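Local coordinates for ribokinase (Cryptococcus neoformans var. grubii serotype A, PDB 6CW5), which probably phosphorylates D-ribose at O-5 with ATP and magnesium, as a homodimeric carbohydrate kinase of the PfkB family, at residues Ala284-Ala289 against Ser320-Asn325. Sequence-based numbering, arbitrary orientation.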
loop_
_atom_site.group_PDB
_atom_site.type_symbol
_atom_site.label_atom_id
_atom_site.label_comp_id
_atom_site.label_asym_id
_atom_site.label_seq_id
_atom_site.Cartn_x
_atom_site.Cartn_y
_atom_site.Cartn_z
ATOM N N ALA A 284 -19.375 0.309 -15.131
ATOM C CA ALA A 284 -18.556 1.208 -14.320
ATOM C C ALA A 284 -17.797 2.214 -15.181
ATOM O O ALA A 284 -17.750 3.409 -14.869
ATOM C CB ALA A 284 -17.573 0.394 -13.479
ATOM N N GLY A 285 -17.154 1.743 -16.251
ATOM C CA GLY A 285 -16.427 2.667 -17.109
ATOM C C GLY A 285 -17.337 3.660 -17.822
ATOM O O GLY A 285 -17.016 4.845 -17.929
ATOM N N TYR A 286 -18.490 3.197 -18.320
ATOM C CA TYR A 286 -19.442 4.131 -18.914
ATOM C C TYR A 286 -19.989 5.110 -17.881
ATOM O O TYR A 286 -20.237 6.276 -18.212
ATOM C CB TYR A 286 -20.596 3.378 -19.596
ATOM C CG TYR A 286 -20.381 3.254 -21.087
ATOM C CD1 TYR A 286 -20.981 4.154 -21.970
ATOM C CD2 TYR A 286 -19.532 2.273 -21.610
ATOM C CE1 TYR A 286 -20.760 4.068 -23.345
ATOM C CE2 TYR A 286 -19.303 2.179 -22.990
ATOM C CZ TYR A 286 -19.924 3.081 -23.845
ATOM O OH TYR A 286 -19.711 3.019 -25.204
ATOM N N PHE A 287 -20.174 4.667 -16.633
ATOM C CA PHE A 287 -20.637 5.591 -15.602
ATOM C C PHE A 287 -19.611 6.680 -15.341
ATOM O O PHE A 287 -19.952 7.861 -15.266
ATOM C CB PHE A 287 -20.958 4.825 -14.324
ATOM C CG PHE A 287 -21.343 5.713 -13.165
ATOM C CD1 PHE A 287 -22.584 6.339 -13.137
ATOM C CD2 PHE A 287 -20.474 5.901 -12.095
ATOM C CE1 PHE A 287 -22.960 7.150 -12.075
ATOM C CE2 PHE A 287 -20.830 6.713 -11.032
ATOM C CZ PHE A 287 -22.081 7.341 -11.019
ATOM N N VAL A 288 -18.348 6.300 -15.180
ATOM C CA VAL A 288 -17.286 7.286 -14.997
ATOM C C VAL A 288 -17.179 8.201 -16.212
ATOM O O VAL A 288 -17.066 9.424 -16.077
ATOM C CB VAL A 288 -15.957 6.572 -14.693
ATOM C CG1 VAL A 288 -14.792 7.561 -14.725
ATOM C CG2 VAL A 288 -16.023 5.853 -13.332
ATOM N N ALA A 289 -17.239 7.640 -17.423
ATOM C CA ALA A 289 -17.216 8.515 -18.590
ATOM C C ALA A 289 -18.403 9.466 -18.593
ATOM O O ALA A 289 -18.289 10.595 -19.079
ATOM C CB ALA A 289 -17.206 7.710 -19.888
ATOM N N SER A 320 -16.373 -6.793 -25.939
ATOM C CA SER A 320 -17.791 -6.495 -26.113
ATOM C C SER A 320 -18.182 -5.097 -25.639
ATOM O O SER A 320 -19.366 -4.743 -25.711
ATOM C CB SER A 320 -18.646 -7.542 -25.386
ATOM O OG SER A 320 -18.370 -7.586 -23.999
ATOM N N VAL A 321 -17.234 -4.299 -25.156
ATOM C CA VAL A 321 -17.544 -2.934 -24.731
ATOM C C VAL A 321 -17.866 -2.097 -25.964
ATOM O O VAL A 321 -16.993 -1.893 -26.821
ATOM C CB VAL A 321 -16.390 -2.310 -23.933
ATOM C CG1 VAL A 321 -16.672 -0.842 -23.714
ATOM C CG2 VAL A 321 -16.212 -3.030 -22.608
ATOM N N PRO A 322 -19.088 -1.589 -26.094
ATOM C CA PRO A 322 -19.457 -0.845 -27.306
ATOM C C PRO A 322 -18.796 0.528 -27.350
ATOM O O PRO A 322 -18.284 1.046 -26.355
ATOM C CB PRO A 322 -20.981 -0.730 -27.198
ATOM C CG PRO A 322 -21.254 -0.778 -25.718
ATOM C CD PRO A 322 -20.204 -1.694 -25.134
ATOM N N THR A 323 -18.804 1.110 -28.550
ATOM C CA THR A 323 -18.443 2.507 -28.736
ATOM C C THR A 323 -19.643 3.403 -28.420
ATOM O O THR A 323 -20.774 2.939 -28.264
ATOM C CB THR A 323 -17.961 2.751 -30.162
ATOM O OG1 THR A 323 -19.015 2.427 -31.077
ATOM C CG2 THR A 323 -16.735 1.890 -30.472
ATOM N N LEU A 324 -19.388 4.707 -28.324
ATOM C CA LEU A 324 -20.431 5.656 -27.931
ATOM C C LEU A 324 -21.447 5.812 -29.064
ATOM O O LEU A 324 -21.119 6.309 -30.148
ATOM C CB LEU A 324 -19.801 6.992 -27.555
ATOM C CG LEU A 324 -20.756 8.075 -27.048
ATOM C CD1 LEU A 324 -21.523 7.594 -25.819
ATOM C CD2 LEU A 324 -19.994 9.358 -26.753
ATOM N N ASN A 325 -22.687 5.388 -28.816
ATOM C CA ASN A 325 -23.718 5.345 -29.858
ATOM C C ASN A 325 -25.074 5.824 -29.351
ATOM O O ASN A 325 -25.951 5.016 -29.045
ATOM C CB ASN A 325 -23.849 3.923 -30.413
ATOM C CG ASN A 325 -22.602 3.463 -31.146
ATOM O OD1 ASN A 325 -22.284 2.270 -31.175
ATOM N ND2 ASN A 325 -21.887 4.409 -31.744
#
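Tyr286, on helix 279-292, and Leu324, in the C-terminal loop, are the nearest CA pair, 9.2 Å apart, and the tyrosine ring spans that gap. Its chi1 of -98° lies away from the usual staggered values, and with this setting the ring projects from the helix so that its hydroxyl end meets the loop. There OH donates to the backbone carbonyl of Pro322, with 2.7 Å between Tyr286 OH and Pro322 O. The acceptor lies in the ring plane, at its edge, whereas the donor stands 61° out of the carbonyl plane, off either lone pair. One side-chain bond thus ties the irregular loop to the helix, and apolar groups gather around the rest of the ring edge. Val321 CG1, anti to its own backbone N, reaches Tyr286 CE2 at 4.1 Å, and Pro322 CG comes equally near Tyr286 OH. Along the other edge Leu324 CD1 lies 4.4 Å from Tyr286 CE1. In this PfkB-family ribokinase fold the tyrosine thereby holds the chain running on from Ser320, a residue of the predicted potassium site, and Pro322 also comes close to Cys311 of that site. Tyr286 packs on Ala307 of helix 297-311 as well, while Val321 continues onto Phe57, Ala58 and Arg61 of helix 51-61; on the far side of helix 279-292, Phe287 meets Ile193 of the central-sheet strand 191-195.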